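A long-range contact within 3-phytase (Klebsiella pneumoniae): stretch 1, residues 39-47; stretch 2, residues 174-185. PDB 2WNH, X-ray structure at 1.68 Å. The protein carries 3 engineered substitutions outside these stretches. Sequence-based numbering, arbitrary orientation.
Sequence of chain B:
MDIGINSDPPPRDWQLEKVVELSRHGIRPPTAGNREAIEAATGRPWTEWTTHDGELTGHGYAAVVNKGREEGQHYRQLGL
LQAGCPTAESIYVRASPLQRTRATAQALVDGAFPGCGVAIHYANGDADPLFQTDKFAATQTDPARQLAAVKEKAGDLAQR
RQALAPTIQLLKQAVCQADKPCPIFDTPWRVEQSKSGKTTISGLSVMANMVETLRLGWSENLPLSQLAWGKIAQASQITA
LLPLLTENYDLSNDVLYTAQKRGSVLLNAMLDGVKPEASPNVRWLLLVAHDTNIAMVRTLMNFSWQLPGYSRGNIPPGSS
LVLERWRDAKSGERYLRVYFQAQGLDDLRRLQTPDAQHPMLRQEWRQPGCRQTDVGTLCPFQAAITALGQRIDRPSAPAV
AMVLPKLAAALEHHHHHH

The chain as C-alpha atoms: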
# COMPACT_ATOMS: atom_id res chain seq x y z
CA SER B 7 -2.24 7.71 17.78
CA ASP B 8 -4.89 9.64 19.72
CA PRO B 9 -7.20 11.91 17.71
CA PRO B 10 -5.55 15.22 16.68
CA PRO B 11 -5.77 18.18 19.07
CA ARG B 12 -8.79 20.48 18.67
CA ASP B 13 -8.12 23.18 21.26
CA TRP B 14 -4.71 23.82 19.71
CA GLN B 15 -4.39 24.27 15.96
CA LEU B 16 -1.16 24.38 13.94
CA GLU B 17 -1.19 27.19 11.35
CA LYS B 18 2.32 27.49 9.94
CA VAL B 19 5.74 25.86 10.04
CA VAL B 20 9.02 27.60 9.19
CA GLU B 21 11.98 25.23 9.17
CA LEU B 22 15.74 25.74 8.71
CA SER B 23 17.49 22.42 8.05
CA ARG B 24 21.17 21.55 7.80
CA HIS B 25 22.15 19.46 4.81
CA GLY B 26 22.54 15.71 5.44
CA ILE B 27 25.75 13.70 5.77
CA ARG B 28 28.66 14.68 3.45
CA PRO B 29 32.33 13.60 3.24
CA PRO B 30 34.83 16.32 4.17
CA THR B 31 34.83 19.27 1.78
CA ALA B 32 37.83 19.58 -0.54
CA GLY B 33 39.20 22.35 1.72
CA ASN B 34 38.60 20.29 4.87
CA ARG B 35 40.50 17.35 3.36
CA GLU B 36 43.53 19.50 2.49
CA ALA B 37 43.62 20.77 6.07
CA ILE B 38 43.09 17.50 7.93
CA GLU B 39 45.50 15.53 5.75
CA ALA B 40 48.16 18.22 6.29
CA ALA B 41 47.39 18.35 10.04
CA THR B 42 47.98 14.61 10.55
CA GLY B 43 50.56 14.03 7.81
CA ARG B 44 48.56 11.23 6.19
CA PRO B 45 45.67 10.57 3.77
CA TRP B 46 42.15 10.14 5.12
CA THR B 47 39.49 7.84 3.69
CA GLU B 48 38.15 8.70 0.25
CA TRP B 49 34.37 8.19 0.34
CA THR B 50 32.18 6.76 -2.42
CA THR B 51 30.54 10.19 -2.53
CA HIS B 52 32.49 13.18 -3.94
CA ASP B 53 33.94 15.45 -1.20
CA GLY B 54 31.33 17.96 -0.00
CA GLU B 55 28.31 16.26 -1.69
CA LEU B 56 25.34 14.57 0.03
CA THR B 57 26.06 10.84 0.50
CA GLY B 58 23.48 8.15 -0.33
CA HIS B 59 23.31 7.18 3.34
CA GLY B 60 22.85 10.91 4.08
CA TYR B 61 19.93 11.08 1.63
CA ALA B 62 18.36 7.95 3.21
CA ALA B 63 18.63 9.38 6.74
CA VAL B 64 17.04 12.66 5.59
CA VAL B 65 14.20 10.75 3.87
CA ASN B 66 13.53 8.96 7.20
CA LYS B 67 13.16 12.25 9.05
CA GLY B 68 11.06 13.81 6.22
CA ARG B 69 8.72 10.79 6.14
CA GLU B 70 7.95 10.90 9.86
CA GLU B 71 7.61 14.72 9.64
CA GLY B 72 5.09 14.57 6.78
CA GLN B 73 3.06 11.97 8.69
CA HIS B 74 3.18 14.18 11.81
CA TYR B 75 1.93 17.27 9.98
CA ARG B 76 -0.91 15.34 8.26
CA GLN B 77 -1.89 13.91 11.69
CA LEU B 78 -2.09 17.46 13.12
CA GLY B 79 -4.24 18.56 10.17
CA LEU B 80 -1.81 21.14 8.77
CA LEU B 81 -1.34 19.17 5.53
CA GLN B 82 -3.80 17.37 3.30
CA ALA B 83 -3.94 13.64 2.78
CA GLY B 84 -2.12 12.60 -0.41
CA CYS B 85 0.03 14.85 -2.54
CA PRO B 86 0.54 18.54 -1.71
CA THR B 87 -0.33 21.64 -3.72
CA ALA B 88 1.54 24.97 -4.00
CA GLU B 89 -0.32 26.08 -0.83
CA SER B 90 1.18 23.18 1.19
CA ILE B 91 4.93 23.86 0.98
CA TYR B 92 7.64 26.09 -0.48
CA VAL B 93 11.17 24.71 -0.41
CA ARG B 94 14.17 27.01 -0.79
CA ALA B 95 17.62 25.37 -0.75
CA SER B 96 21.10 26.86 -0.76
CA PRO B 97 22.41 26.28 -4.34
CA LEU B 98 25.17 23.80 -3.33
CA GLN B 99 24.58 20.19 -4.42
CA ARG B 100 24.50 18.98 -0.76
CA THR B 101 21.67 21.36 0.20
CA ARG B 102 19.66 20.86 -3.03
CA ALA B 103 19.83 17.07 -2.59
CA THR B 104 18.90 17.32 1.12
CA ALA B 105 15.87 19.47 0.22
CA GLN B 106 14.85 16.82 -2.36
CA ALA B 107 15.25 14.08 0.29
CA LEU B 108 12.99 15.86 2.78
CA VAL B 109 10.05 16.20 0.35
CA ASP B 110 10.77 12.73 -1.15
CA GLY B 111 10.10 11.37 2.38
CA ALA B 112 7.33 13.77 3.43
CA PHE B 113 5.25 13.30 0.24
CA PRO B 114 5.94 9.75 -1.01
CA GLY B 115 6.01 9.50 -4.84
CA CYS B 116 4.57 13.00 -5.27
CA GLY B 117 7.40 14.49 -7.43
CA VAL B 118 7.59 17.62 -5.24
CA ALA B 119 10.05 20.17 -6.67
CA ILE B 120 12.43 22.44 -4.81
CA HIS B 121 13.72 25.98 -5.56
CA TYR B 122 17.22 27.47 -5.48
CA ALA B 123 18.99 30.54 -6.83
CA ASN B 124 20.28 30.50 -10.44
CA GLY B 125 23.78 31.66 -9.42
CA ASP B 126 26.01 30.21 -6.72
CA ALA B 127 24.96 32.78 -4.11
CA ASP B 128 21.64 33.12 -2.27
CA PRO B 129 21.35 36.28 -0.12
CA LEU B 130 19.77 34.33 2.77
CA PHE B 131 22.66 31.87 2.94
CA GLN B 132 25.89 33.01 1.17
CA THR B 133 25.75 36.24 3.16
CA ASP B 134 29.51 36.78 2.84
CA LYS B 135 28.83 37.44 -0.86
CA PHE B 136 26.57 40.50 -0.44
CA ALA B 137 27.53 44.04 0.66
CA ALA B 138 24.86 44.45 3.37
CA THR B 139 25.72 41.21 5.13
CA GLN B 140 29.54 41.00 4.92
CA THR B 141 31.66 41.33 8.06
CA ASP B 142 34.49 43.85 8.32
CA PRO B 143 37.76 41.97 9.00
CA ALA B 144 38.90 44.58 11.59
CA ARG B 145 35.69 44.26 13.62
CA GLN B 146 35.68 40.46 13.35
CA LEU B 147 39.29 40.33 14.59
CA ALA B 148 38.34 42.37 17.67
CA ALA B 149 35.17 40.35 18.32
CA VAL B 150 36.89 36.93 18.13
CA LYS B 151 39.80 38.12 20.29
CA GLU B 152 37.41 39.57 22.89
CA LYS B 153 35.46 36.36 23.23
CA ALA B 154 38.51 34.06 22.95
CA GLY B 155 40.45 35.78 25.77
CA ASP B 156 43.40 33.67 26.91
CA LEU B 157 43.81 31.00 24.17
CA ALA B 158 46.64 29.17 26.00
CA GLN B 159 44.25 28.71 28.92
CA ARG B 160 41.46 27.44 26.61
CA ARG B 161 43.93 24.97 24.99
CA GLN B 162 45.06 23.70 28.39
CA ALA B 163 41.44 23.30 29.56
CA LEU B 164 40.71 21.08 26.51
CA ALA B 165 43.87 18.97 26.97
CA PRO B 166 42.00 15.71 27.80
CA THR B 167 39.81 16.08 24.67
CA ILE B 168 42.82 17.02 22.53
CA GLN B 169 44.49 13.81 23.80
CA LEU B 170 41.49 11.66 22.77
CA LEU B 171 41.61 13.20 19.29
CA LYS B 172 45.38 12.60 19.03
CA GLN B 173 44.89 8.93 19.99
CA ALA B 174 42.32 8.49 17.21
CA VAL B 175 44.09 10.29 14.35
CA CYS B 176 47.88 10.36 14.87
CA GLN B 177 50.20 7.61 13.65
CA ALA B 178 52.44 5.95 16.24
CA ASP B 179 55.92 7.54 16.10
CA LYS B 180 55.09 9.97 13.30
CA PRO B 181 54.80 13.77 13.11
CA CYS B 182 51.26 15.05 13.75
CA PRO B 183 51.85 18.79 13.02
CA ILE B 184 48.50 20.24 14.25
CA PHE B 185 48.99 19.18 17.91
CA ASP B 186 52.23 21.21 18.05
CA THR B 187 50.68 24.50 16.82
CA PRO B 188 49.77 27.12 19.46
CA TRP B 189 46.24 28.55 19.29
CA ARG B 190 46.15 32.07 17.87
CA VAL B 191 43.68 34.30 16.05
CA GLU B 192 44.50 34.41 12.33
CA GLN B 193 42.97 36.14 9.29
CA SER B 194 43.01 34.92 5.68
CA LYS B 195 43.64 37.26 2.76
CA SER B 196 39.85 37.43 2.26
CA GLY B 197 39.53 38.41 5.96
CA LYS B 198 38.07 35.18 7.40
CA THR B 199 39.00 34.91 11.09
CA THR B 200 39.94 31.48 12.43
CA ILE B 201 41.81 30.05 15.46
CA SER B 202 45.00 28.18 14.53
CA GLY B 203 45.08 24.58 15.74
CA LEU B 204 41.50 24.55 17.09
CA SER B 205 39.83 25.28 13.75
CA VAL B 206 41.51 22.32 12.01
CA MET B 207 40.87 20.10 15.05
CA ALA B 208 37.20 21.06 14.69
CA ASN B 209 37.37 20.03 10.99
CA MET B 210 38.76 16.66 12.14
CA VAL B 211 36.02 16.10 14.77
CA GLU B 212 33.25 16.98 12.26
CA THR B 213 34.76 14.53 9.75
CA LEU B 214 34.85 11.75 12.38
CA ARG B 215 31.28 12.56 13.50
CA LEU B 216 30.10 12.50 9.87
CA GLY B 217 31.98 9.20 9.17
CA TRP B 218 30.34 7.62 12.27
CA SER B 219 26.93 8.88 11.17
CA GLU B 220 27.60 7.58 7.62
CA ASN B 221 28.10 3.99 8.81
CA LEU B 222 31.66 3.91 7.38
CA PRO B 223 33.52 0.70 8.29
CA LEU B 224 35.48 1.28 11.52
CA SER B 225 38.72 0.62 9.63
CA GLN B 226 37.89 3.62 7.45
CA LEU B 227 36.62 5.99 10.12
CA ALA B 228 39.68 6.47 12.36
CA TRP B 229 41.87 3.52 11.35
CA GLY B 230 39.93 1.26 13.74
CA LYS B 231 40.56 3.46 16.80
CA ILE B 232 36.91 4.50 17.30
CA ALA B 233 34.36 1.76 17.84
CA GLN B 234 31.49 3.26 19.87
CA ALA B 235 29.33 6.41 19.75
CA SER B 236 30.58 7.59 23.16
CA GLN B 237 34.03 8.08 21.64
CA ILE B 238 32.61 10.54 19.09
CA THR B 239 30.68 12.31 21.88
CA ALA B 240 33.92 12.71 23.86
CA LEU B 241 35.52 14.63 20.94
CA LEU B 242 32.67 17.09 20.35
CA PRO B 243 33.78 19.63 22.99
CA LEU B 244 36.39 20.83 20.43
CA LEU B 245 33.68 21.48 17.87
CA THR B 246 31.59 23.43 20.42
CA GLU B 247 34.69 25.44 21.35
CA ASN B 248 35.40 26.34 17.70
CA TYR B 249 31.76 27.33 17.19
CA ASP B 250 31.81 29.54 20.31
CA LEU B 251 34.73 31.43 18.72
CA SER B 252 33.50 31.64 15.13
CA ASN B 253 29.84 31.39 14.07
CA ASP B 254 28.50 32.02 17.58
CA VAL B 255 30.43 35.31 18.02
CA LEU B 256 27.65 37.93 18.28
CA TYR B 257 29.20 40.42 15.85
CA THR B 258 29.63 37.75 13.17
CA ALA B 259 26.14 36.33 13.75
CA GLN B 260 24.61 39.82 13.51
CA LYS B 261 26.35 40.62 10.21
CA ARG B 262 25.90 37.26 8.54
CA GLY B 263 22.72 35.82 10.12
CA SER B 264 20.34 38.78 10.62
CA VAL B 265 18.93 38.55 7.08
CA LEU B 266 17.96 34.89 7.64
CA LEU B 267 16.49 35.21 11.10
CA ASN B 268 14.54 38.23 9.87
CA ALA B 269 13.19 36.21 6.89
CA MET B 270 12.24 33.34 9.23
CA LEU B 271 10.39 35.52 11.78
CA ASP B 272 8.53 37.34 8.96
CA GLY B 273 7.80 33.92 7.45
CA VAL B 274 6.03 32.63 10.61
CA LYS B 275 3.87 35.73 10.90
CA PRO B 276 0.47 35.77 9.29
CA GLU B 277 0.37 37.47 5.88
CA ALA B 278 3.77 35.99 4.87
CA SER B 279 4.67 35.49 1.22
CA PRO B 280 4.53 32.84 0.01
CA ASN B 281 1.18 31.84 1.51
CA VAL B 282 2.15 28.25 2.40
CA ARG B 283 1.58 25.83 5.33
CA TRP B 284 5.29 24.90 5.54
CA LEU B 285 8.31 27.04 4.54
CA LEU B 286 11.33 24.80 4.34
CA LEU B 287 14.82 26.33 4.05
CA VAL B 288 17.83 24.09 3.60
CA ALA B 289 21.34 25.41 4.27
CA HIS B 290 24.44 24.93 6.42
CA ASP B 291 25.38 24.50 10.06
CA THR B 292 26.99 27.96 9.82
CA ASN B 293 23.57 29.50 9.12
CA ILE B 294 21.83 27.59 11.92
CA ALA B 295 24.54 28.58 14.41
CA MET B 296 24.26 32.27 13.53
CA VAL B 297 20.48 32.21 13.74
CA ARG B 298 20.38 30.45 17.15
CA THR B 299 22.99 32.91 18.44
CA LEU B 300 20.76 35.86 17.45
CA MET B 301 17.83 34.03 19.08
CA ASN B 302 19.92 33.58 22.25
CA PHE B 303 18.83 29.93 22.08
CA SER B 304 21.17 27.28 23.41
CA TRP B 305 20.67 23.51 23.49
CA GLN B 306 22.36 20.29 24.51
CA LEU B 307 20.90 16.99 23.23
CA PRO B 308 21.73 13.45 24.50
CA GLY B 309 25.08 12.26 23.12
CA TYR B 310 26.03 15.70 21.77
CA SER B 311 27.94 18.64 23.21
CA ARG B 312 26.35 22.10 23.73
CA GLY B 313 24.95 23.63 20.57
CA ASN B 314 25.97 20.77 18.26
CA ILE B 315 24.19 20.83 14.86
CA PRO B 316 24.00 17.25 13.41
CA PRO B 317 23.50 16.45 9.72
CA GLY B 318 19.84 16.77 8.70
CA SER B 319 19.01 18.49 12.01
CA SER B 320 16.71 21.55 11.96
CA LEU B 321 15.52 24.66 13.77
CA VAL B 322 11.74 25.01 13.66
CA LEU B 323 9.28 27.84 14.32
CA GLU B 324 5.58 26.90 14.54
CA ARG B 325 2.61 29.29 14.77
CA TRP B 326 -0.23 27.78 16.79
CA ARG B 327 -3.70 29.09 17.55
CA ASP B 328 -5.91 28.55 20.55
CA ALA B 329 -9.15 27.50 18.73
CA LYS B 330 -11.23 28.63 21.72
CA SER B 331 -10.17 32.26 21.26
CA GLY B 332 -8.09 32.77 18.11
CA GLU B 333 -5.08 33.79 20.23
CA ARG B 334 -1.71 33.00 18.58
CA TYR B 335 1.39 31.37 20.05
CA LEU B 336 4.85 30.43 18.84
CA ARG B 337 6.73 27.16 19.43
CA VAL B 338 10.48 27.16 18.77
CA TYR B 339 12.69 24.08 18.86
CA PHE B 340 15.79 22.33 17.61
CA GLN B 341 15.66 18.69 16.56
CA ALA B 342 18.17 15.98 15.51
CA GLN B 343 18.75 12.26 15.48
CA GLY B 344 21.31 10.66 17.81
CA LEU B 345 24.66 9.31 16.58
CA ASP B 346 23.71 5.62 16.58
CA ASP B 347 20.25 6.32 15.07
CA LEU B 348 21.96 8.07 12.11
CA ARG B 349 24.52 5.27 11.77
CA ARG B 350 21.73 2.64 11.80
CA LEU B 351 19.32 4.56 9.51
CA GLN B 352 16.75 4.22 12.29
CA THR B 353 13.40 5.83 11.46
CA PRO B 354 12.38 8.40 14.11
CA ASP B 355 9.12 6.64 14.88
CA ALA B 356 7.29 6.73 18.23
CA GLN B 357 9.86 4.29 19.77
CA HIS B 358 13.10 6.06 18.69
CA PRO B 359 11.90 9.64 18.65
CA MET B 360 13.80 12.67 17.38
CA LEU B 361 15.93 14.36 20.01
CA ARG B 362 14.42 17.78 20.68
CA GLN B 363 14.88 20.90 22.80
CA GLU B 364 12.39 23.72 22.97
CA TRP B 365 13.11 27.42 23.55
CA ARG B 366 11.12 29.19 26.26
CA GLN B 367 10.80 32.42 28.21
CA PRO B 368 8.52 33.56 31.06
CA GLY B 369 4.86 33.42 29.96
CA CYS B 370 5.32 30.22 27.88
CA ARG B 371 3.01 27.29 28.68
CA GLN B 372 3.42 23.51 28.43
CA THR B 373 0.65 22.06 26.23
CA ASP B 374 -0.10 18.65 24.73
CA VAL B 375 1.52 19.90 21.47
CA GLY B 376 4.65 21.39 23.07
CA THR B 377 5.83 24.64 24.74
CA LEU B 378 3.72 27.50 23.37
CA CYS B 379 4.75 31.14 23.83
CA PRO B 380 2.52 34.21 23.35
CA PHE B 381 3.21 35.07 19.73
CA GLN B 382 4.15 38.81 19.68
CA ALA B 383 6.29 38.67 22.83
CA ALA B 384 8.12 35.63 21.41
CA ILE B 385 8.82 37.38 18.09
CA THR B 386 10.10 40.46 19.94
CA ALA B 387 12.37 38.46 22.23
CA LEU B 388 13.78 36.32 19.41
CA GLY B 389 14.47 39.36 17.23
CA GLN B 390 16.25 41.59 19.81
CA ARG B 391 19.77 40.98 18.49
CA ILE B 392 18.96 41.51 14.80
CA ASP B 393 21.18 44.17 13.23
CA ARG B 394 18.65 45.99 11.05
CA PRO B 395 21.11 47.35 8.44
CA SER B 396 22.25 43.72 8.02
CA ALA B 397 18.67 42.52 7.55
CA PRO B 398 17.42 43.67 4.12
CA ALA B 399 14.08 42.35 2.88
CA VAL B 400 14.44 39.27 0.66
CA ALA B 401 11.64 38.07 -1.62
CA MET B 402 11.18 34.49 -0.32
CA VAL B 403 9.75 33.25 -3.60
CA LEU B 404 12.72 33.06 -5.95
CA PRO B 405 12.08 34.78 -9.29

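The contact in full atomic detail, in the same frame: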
# COMPACT_ATOMS: atom_id res chain seq x y z
N GLU B 39 44.42 16.39 6.23
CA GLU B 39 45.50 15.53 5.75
C GLU B 39 46.86 16.17 6.04
O GLU B 39 47.80 15.47 6.41
CB GLU B 39 45.33 15.18 4.28
CG GLU B 39 44.20 14.17 4.08
CD GLU B 39 44.01 13.72 2.65
OE1 GLU B 39 44.57 14.33 1.70
OE2 GLU B 39 43.25 12.74 2.47
N ALA B 40 46.94 17.49 5.92
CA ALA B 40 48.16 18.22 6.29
C ALA B 40 48.40 18.16 7.79
O ALA B 40 49.52 17.89 8.24
CB ALA B 40 48.11 19.69 5.81
N ALA B 41 47.34 18.38 8.57
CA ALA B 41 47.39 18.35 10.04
C ALA B 41 47.93 17.06 10.64
O ALA B 41 48.56 17.07 11.71
CB ALA B 41 46.01 18.64 10.62
N THR B 42 47.65 15.93 9.98
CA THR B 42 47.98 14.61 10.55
C THR B 42 49.06 13.90 9.75
O THR B 42 49.46 12.80 10.09
CB THR B 42 46.73 13.70 10.61
OG1 THR B 42 46.16 13.60 9.29
CG2 THR B 42 45.71 14.27 11.57
N GLY B 43 49.51 14.55 8.67
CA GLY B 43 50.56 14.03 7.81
C GLY B 43 50.23 12.70 7.15
O GLY B 43 51.12 11.90 6.86
N ARG B 44 48.94 12.46 6.89
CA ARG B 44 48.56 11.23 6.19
C ARG B 44 47.23 11.39 5.45
O ARG B 44 46.47 12.32 5.74
CB ARG B 44 48.52 10.03 7.16
CG ARG B 44 47.18 9.70 7.74
CD ARG B 44 46.92 10.49 8.97
NE ARG B 44 46.76 9.75 10.23
CZ ARG B 44 46.77 8.42 10.43
NH1 ARG B 44 46.95 7.56 9.46
NH2 ARG B 44 46.58 7.97 11.67
N PRO B 45 46.95 10.52 4.47
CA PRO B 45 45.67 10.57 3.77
C PRO B 45 44.54 10.02 4.63
O PRO B 45 44.75 9.09 5.43
CB PRO B 45 45.89 9.65 2.56
CG PRO B 45 46.90 8.64 3.06
CD PRO B 45 47.82 9.44 3.94
N TRP B 46 43.36 10.60 4.46
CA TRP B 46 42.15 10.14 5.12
C TRP B 46 41.29 9.43 4.08
O TRP B 46 41.48 9.63 2.87
CB TRP B 46 41.38 11.32 5.70
CG TRP B 46 41.95 11.87 6.96
CD1 TRP B 46 43.26 12.24 7.19
CD2 TRP B 46 41.24 12.16 8.17
NE1 TRP B 46 43.39 12.72 8.47
CE2 TRP B 46 42.18 12.68 9.09
CE3 TRP B 46 39.90 12.02 8.57
CZ2 TRP B 46 41.82 13.08 10.39
CZ3 TRP B 46 39.54 12.41 9.87
CH2 TRP B 46 40.49 12.94 10.76
N THR B 47 40.36 8.62 4.56
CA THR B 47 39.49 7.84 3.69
C THR B 47 38.84 8.69 2.61
O THR B 47 38.38 9.81 2.86
CB THR B 47 38.40 7.15 4.52
OG1 THR B 47 39.02 6.30 5.49
CG2 THR B 47 37.44 6.32 3.64
N ALA B 174 43.14 9.01 18.31
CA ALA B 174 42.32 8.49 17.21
C ALA B 174 42.98 8.71 15.85
O ALA B 174 42.87 7.85 14.97
CB ALA B 174 40.92 9.14 17.23
N VAL B 175 43.68 9.83 15.69
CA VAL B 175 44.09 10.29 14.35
C VAL B 175 45.61 10.31 14.04
O VAL B 175 46.01 10.37 12.87
CB VAL B 175 43.45 11.66 13.95
CG1 VAL B 175 41.93 11.66 14.19
CG2 VAL B 175 44.12 12.83 14.70
N CYS B 176 46.44 10.28 15.08
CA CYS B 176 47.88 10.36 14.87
C CYS B 176 48.52 8.99 14.77
O CYS B 176 48.18 8.08 15.52
CB CYS B 176 48.54 11.19 15.97
SG CYS B 176 47.98 12.92 15.95
N GLN B 177 49.44 8.84 13.81
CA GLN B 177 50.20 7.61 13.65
C GLN B 177 51.26 7.49 14.73
O GLN B 177 51.94 8.47 15.05
CB GLN B 177 50.88 7.56 12.29
CG GLN B 177 49.95 7.48 11.12
CD GLN B 177 50.69 7.27 9.82
OE1 GLN B 177 51.06 6.15 9.47
NE2 GLN B 177 50.89 8.36 9.07
N ALA B 178 51.39 6.28 15.27
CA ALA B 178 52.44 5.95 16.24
C ALA B 178 53.81 6.32 15.67
O ALA B 178 54.16 5.90 14.57
CB ALA B 178 52.39 4.47 16.59
N ASP B 179 54.54 7.14 16.43
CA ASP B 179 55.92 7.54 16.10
C ASP B 179 56.04 8.24 14.75
O ASP B 179 56.97 8.00 13.97
CB ASP B 179 56.88 6.35 16.23
CG ASP B 179 56.68 5.58 17.53
OD1 ASP B 179 56.88 6.18 18.62
OD2 ASP B 179 56.31 4.39 17.47
N LYS B 180 55.06 9.11 14.47
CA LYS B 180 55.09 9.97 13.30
C LYS B 180 54.71 11.39 13.67
O LYS B 180 53.98 11.60 14.65
CB LYS B 180 54.15 9.44 12.20
CG LYS B 180 54.85 8.55 11.19
CD LYS B 180 54.72 7.07 11.54
CE LYS B 180 55.77 6.22 10.83
NZ LYS B 180 55.89 6.52 9.37
N PRO B 181 55.23 12.38 12.92
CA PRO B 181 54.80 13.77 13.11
C PRO B 181 53.29 13.97 12.90
O PRO B 181 52.72 13.50 11.92
CB PRO B 181 55.60 14.53 12.04
CG PRO B 181 56.79 13.66 11.76
CD PRO B 181 56.26 12.26 11.87
N CYS B 182 52.67 14.67 13.85
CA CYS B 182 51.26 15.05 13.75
C CYS B 182 51.25 16.56 14.00
O CYS B 182 50.99 17.00 15.12
CB CYS B 182 50.44 14.31 14.80
SG CYS B 182 48.79 13.77 14.28
N PRO B 183 51.57 17.35 12.95
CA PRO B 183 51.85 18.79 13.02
C PRO B 183 50.84 19.62 13.84
O PRO B 183 51.25 20.40 14.71
CB PRO B 183 51.83 19.23 11.55
CG PRO B 183 52.20 18.02 10.80
CD PRO B 183 51.65 16.85 11.56
N ILE B 184 49.55 19.43 13.59
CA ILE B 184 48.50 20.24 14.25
C ILE B 184 48.56 20.29 15.80
O ILE B 184 48.18 21.30 16.40
CB ILE B 184 47.06 19.84 13.76
CG1 ILE B 184 46.05 20.98 13.99
CG2 ILE B 184 46.59 18.55 14.41
CD1 ILE B 184 46.28 22.23 13.15
N PHE B 185 49.02 19.22 16.44
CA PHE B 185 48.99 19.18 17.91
C PHE B 185 50.15 19.97 18.51
O PHE B 185 50.16 20.25 19.70
CB PHE B 185 48.91 17.73 18.43
CG PHE B 185 47.63 17.03 18.02
CD1 PHE B 185 47.57 16.30 16.83
CD2 PHE B 185 46.49 17.13 18.80
CE1 PHE B 185 46.38 15.68 16.42
CE2 PHE B 185 45.28 16.51 18.41
CZ PHE B 185 45.24 15.78 17.21
O HOH W 1 50.40 10.95 11.85

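The most unusual feature is a single backbone oxygen, Val175 O, that receives two hydrogen bonds from one arginine. Arg44 NE lies 2.8 Å from Val175 O, and Arg44 NH2 lies 2.7 Å from the same Val175 O. The oxygen sits at the edge of the guanidinium, near its plane, where the N-H groups point. Val175 is at the end of its helix, so its carbonyl is free to accept them. To reach it, the Arg44 side chain bends, with chi1 at 96° and chi3 at -117°, both between wells. Gln177 covers one face of the guanidinium, with Gln177 CG 3.4 Å from Arg44 CZ.

A second anchor lies at the other end of the contact. Ile184 N donates to Ala41 O at 3.2 Å, nearly straight at 173°. Pro183 has no N-H to give, but its ring packs on the same carbonyl, with Pro183 CD 3.1 Å from Ala41 O. Beside this bond, Ala41 CB meets Ile184 CB at 3.5 Å. The two CB atoms pack directly against each other, and both residues are buried.

Between the anchors, Thr42 CG2 touches Val175 CG2 at 3.8 Å. Thr42 OG1 accepts a hydrogen bond from Trp46 NE1 at 3.0 Å. This bond holds the indole against Thr42, and Trp46 CH2 reaches Val175 CG1 at 3.9 Å. Val175 thus offers apolar branches to both residues.

A disulfide, Cys176 SG to Cys182 SG at 2.0 Å, closes the loop of stretch 2. Cys182 SG also lies 3.9 Å from Thr42 CA. One water bridges the stretches: it donates to Thr42 O at 2.7 Å and accepts from Gln177 N at 3.0 Å. Gly43 is the first residue to leave helical phi/psi. Its positive phi favours glycine and belongs to a Schellman motif. An ideal CB there would be 3.4 Å from Pro181 O. In all, the contact buries 505 Å².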